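Local coordinates for protein dihydrodipicolinate synthase (Bacillus anthracis, PDB 1XKY) that probably catalyses the condensation of pyruvate with aspartate semialdehyde that opens the lysine branch of amino-acid biosynthesis, at residues A134-P147 against L162-G175. Sequence-based numbering, arbitrary orientation.
With K (potassium ion), chain F.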
loop_
_atom_site.group_PDB
_atom_site.type_symbol
_atom_site.label_atom_id
_atom_site.label_comp_id
_atom_site.label_asym_id
_atom_site.label_seq_id
_atom_site.Cartn_x
_atom_site.Cartn_y
_atom_site.Cartn_z
ATOM N N ALA A 134 -25.868 -11.808 15.314
ATOM C CA ALA A 134 -27.185 -11.576 14.705
ATOM C C ALA A 134 -28.246 -12.545 15.247
ATOM O O ALA A 134 -29.373 -12.141 15.531
ATOM C CB ALA A 134 -27.091 -11.685 13.188
ATOM N N GLU A 135 -27.866 -13.818 15.380
ATOM C CA GLU A 135 -28.736 -14.863 15.952
ATOM C C GLU A 135 -29.186 -14.580 17.382
ATOM O O GLU A 135 -30.212 -15.085 17.827
ATOM C CB GLU A 135 -28.018 -16.214 15.943
ATOM C CG GLU A 135 -28.132 -16.942 14.635
ATOM C CD GLU A 135 -27.321 -18.221 14.572
ATOM O OE1 GLU A 135 -26.526 -18.492 15.504
ATOM O OE2 GLU A 135 -27.480 -18.955 13.569
ATOM N N SER A 136 -28.394 -13.793 18.099
ATOM C CA SER A 136 -28.620 -13.528 19.503
ATOM C C SER A 136 -29.638 -12.410 19.735
ATOM O O SER A 136 -30.038 -12.173 20.866
ATOM C CB SER A 136 -27.283 -13.177 20.172
ATOM O OG SER A 136 -26.938 -11.825 19.951
ATOM N N THR A 137 -30.044 -11.715 18.673
ATOM C CA THR A 137 -30.956 -10.578 18.811
ATOM C C THR A 137 -32.042 -10.588 17.741
ATOM O O THR A 137 -31.790 -10.973 16.603
ATOM C CB THR A 137 -30.196 -9.212 18.758
ATOM O OG1 THR A 137 -31.088 -8.149 19.106
ATOM C CG2 THR A 137 -29.605 -8.939 17.379
ATOM N N PRO A 138 -33.262 -10.155 18.105
ATOM C CA PRO A 138 -34.306 -9.978 17.101
ATOM C C PRO A 138 -34.139 -8.686 16.297
ATOM O O PRO A 138 -34.808 -8.493 15.279
ATOM C CB PRO A 138 -35.577 -9.916 17.948
ATOM C CG PRO A 138 -35.121 -9.310 19.220
ATOM C CD PRO A 138 -33.752 -9.835 19.459
ATOM N N LEU A 139 -33.241 -7.819 16.749
ATOM C CA LEU A 139 -33.045 -6.514 16.125
ATOM C C LEU A 139 -32.341 -6.596 14.781
ATOM O O LEU A 139 -31.534 -7.499 14.551
ATOM C CB LEU A 139 -32.236 -5.602 17.050
ATOM C CG LEU A 139 -32.934 -5.096 18.314
ATOM C CD1 LEU A 139 -32.027 -4.102 19.012
ATOM C CD2 LEU A 139 -34.269 -4.465 17.988
ATOM N N PRO A 140 -32.649 -5.642 13.882
ATOM C CA PRO A 140 -31.891 -5.481 12.654
ATOM C C PRO A 140 -30.406 -5.200 12.915
ATOM O O PRO A 140 -30.043 -4.554 13.922
ATOM C CB PRO A 140 -32.553 -4.272 11.981
ATOM C CG PRO A 140 -33.887 -4.171 12.588
ATOM C CD PRO A 140 -33.753 -4.670 13.974
ATOM N N VAL A 141 -29.566 -5.687 12.003
ATOM C CA VAL A 141 -28.118 -5.561 12.104
ATOM C C VAL A 141 -27.544 -4.857 10.866
ATOM O O VAL A 141 -27.876 -5.205 9.721
ATOM C CB VAL A 141 -27.451 -6.953 12.254
ATOM C CG1 VAL A 141 -25.929 -6.853 12.143
ATOM C CG2 VAL A 141 -27.858 -7.596 13.560
ATOM N N MET A 142 -26.680 -3.873 11.115
ATOM C CA MET A 142 -25.891 -3.216 10.083
ATOM C C MET A 142 -24.433 -3.614 10.298
ATOM O O MET A 142 -23.877 -3.439 11.386
ATOM C CB MET A 142 -26.045 -1.692 10.150
ATOM C CG MET A 142 -25.231 -0.916 9.098
ATOM S SD MET A 142 -25.420 0.894 9.156
ATOM C CE MET A 142 -27.026 1.103 8.415
ATOM N N LEU A 143 -23.827 -4.169 9.251
ATOM C CA LEU A 143 -22.410 -4.480 9.250
ATOM C C LEU A 143 -21.599 -3.208 9.006
ATOM O O LEU A 143 -22.078 -2.260 8.384
ATOM C CB LEU A 143 -22.102 -5.500 8.156
ATOM C CG LEU A 143 -22.843 -6.832 8.168
ATOM C CD1 LEU A 143 -22.456 -7.622 6.932
ATOM C CD2 LEU A 143 -22.547 -7.626 9.423
ATOM N N TYR A 144 -20.361 -3.197 9.486
ATOM C CA TYR A 144 -19.482 -2.055 9.304
ATOM C C TYR A 144 -18.132 -2.538 8.787
ATOM O O TYR A 144 -17.355 -3.161 9.520
ATOM C CB TYR A 144 -19.364 -1.285 10.625
ATOM C CG TYR A 144 -18.519 -0.023 10.619
ATOM C CD1 TYR A 144 -18.084 0.578 9.435
ATOM C CD2 TYR A 144 -18.198 0.603 11.825
ATOM C CE1 TYR A 144 -17.329 1.743 9.458
ATOM C CE2 TYR A 144 -17.444 1.765 11.856
ATOM C CZ TYR A 144 -17.012 2.330 10.673
ATOM O OH TYR A 144 -16.268 3.488 10.714
ATOM N N ASN A 145 -17.885 -2.263 7.505
ATOM C CA ASN A 145 -16.608 -2.556 6.857
ATOM C C ASN A 145 -15.702 -1.327 6.967
ATOM O O ASN A 145 -16.050 -0.240 6.488
ATOM C CB ASN A 145 -16.839 -2.911 5.385
ATOM C CG ASN A 145 -15.563 -3.283 4.659
ATOM O OD1 ASN A 145 -14.801 -4.140 5.106
ATOM N ND2 ASN A 145 -15.325 -2.637 3.528
ATOM N N VAL A 146 -14.560 -1.502 7.623
ATOM C CA VAL A 146 -13.652 -0.391 7.891
ATOM C C VAL A 146 -12.192 -0.866 7.927
ATOM O O VAL A 146 -11.552 -0.891 8.991
ATOM C CB VAL A 146 -14.081 0.379 9.164
ATOM C CG1 VAL A 146 -14.029 -0.511 10.418
ATOM C CG2 VAL A 146 -13.264 1.655 9.336
ATOM N N PRO A 147 -11.664 -1.266 6.752
ATOM C CA PRO A 147 -10.292 -1.772 6.664
ATOM C C PRO A 147 -9.258 -0.748 7.115
ATOM O O PRO A 147 -8.185 -1.123 7.579
ATOM C CB PRO A 147 -10.134 -2.104 5.168
ATOM C CG PRO A 147 -11.169 -1.286 4.491
ATOM C CD PRO A 147 -12.316 -1.277 5.426
ATOM N N LEU A 162 -23.878 -13.037 4.419
ATOM C CA LEU A 162 -24.469 -12.455 5.622
ATOM C C LEU A 162 -25.834 -11.801 5.347
ATOM O O LEU A 162 -26.744 -11.898 6.175
ATOM C CB LEU A 162 -23.493 -11.478 6.289
ATOM C CG LEU A 162 -22.299 -12.163 6.961
ATOM C CD1 LEU A 162 -21.242 -11.151 7.372
ATOM C CD2 LEU A 162 -22.736 -12.995 8.159
ATOM N N SER A 163 -25.985 -11.189 4.169
ATOM C CA SER A 163 -27.248 -10.555 3.771
ATOM C C SER A 163 -28.411 -11.550 3.672
ATOM O O SER A 163 -29.574 -11.150 3.739
ATOM C CB SER A 163 -27.105 -9.816 2.432
ATOM O OG SER A 163 -27.169 -10.717 1.335
ATOM N N GLU A 164 -28.100 -12.831 3.501
ATOM C CA GLU A 164 -29.117 -13.871 3.485
ATOM C C GLU A 164 -29.671 -14.180 4.876
ATOM O O GLU A 164 -30.681 -14.856 5.001
ATOM C CB GLU A 164 -28.566 -15.143 2.845
ATOM C CG GLU A 164 -28.263 -14.969 1.365
ATOM C CD GLU A 164 -27.471 -16.113 0.778
ATOM O OE1 GLU A 164 -27.408 -17.201 1.390
ATOM O OE2 GLU A 164 -26.892 -15.918 -0.304
ATOM N N ILE A 165 -29.008 -13.705 5.924
ATOM C CA ILE A 165 -29.525 -13.883 7.269
ATOM C C ILE A 165 -30.582 -12.813 7.497
ATOM O O ILE A 165 -30.345 -11.631 7.218
ATOM C CB ILE A 165 -28.412 -13.814 8.309
ATOM C CG1 ILE A 165 -27.445 -14.991 8.081
ATOM C CG2 ILE A 165 -28.994 -13.829 9.722
ATOM C CD1 ILE A 165 -26.142 -14.863 8.790
ATOM N N GLU A 166 -31.745 -13.242 7.987
ATOM C CA GLU A 166 -32.958 -12.425 8.015
ATOM C C GLU A 166 -32.740 -11.015 8.574
ATOM O O GLU A 166 -33.126 -10.036 7.938
ATOM C CB GLU A 166 -34.060 -13.147 8.801
ATOM C CG GLU A 166 -35.343 -12.359 8.930
ATOM C CD GLU A 166 -36.468 -13.158 9.566
ATOM O OE1 GLU A 166 -37.626 -12.968 9.134
ATOM O OE2 GLU A 166 -36.203 -13.969 10.488
ATOM N N ASN A 167 -32.112 -10.904 9.740
ATOM C CA ASN A 167 -31.988 -9.594 10.406
ATOM C C ASN A 167 -30.710 -8.795 10.089
ATOM O O ASN A 167 -30.482 -7.747 10.690
ATOM C CB ASN A 167 -32.181 -9.735 11.924
ATOM C CG ASN A 167 -31.122 -10.591 12.578
ATOM O OD1 ASN A 167 -30.591 -11.516 11.965
ATOM N ND2 ASN A 167 -30.817 -10.292 13.838
ATOM N N ILE A 168 -29.882 -9.276 9.162
ATOM C CA ILE A 168 -28.738 -8.489 8.674
ATOM C C ILE A 168 -29.200 -7.742 7.419
ATOM O O ILE A 168 -29.332 -8.334 6.336
ATOM C CB ILE A 168 -27.477 -9.350 8.403
ATOM C CG1 ILE A 168 -27.102 -10.144 9.661
ATOM C CG2 ILE A 168 -26.316 -8.441 7.968
ATOM C CD1 ILE A 168 -25.845 -10.993 9.555
ATOM N N VAL A 169 -29.457 -6.446 7.587
ATOM C CA VAL A 169 -30.239 -5.662 6.625
ATOM C C VAL A 169 -29.471 -4.564 5.883
ATOM O O VAL A 169 -29.987 -3.993 4.912
ATOM C CB VAL A 169 -31.492 -5.037 7.309
ATOM C CG1 VAL A 169 -32.363 -6.116 7.924
ATOM C CG2 VAL A 169 -31.114 -3.980 8.376
ATOM N N ALA A 170 -28.251 -4.268 6.322
ATOM C CA ALA A 170 -27.487 -3.166 5.738
ATOM C C ALA A 170 -26.001 -3.271 6.056
ATOM O O ALA A 170 -25.597 -4.046 6.924
ATOM C CB ALA A 170 -28.034 -1.825 6.224
ATOM N N ILE A 171 -25.202 -2.493 5.325
ATOM C CA ILE A 171 -23.773 -2.368 5.588
ATOM C C ILE A 171 -23.344 -0.905 5.457
ATOM O O ILE A 171 -23.783 -0.191 4.545
ATOM C CB ILE A 171 -22.921 -3.299 4.672
ATOM C CG1 ILE A 171 -21.422 -3.178 4.998
ATOM C CG2 ILE A 171 -23.196 -3.019 3.196
ATOM C CD1 ILE A 171 -20.599 -4.331 4.478
ATOM N N LYS A 172 -22.547 -0.455 6.420
ATOM C CA LYS A 172 -21.799 0.796 6.305
ATOM C C LYS A 172 -20.459 0.420 5.686
ATOM O O LYS A 172 -19.656 -0.260 6.317
ATOM C CB LYS A 172 -21.592 1.441 7.689
ATOM C CG LYS A 172 -20.693 2.677 7.682
ATOM C CD LYS A 172 -20.427 3.210 9.077
ATOM C CE LYS A 172 -19.496 4.433 9.032
ATOM N NZ LYS A 172 -19.255 5.008 10.391
ATOM N N ASP A 173 -20.225 0.841 4.448
ATOM C CA ASP A 173 -18.998 0.454 3.745
ATOM C C ASP A 173 -17.988 1.597 3.698
ATOM O O ASP A 173 -18.058 2.467 2.825
ATOM C CB ASP A 173 -19.315 -0.046 2.324
ATOM C CG ASP A 173 -18.133 -0.777 1.685
ATOM O OD1 ASP A 173 -16.984 -0.596 2.150
ATOM O OD2 ASP A 173 -18.352 -1.527 0.709
ATOM N N ALA A 174 -17.042 1.576 4.637
ATOM C CA ALA A 174 -15.937 2.540 4.653
ATOM C C ALA A 174 -14.661 1.996 3.980
ATOM O O ALA A 174 -13.545 2.444 4.273
ATOM C CB ALA A 174 -15.649 2.985 6.074
ATOM N N GLY A 175 -14.823 1.048 3.064
ATOM C CA GLY A 175 -13.692 0.513 2.302
ATOM C C GLY A 175 -13.107 1.493 1.296
ATOM O O GLY A 175 -12.006 1.276 0.789
HETATM K K K F . -31.324 -9.870 5.303
HETATM O O HOH W 1 -32.090 -7.386 3.957
HETATM O O HOH W 2 -33.149 -11.519 4.372
#
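Lys-172 lies extended along one ring face of Tyr-144, its CD 3.7 Å from the ring centroid in a CH-pi contact. Val-146 CG1 covers the opposite face and Ala-174 CB abuts the ring edge in plane, 4.0 Å from Tyr-144 CE1. Lys-172 NZ comes 3.4 Å from Tyr-144 OH. On the sheet face that carries Tyr-144 and Lys-172, Met-142, bent at chi3 (-76°), curls its CE onto Ala-170 CB. Strands 141-145 and 168-173 are parallel neighbours in the eight-stranded TIM barrel; a beta bulge at Val-169 shifts their register by one. Lys-172 probably forms the Schiff base with pyruvate, as in relatives. On the sheet face of Leu-143 and Ile-168, Leu-143 sets its CG against Ile-168 CG2 (3.8 Å) and its CD1 against Leu-162 CD1; Ala-134 CB rests on Ile-168 CG1. Ser-163, Ile-165 and Ile-168 O hold a potassium ion. Asn-167, its CG between backbone N and carbonyl carbon (chi1 63°), pushes its amide into the turn after helix 123-135, ND2 donating to Ala-134 O (2.9 Å) and Leu-139 O (3.0 Å). Farther on, Asn-145 ND2 meets Asp-173 OD1 from above the carboxylate plane (3.0 Å); Gly-175 N closes an Asx turn on that oxygen.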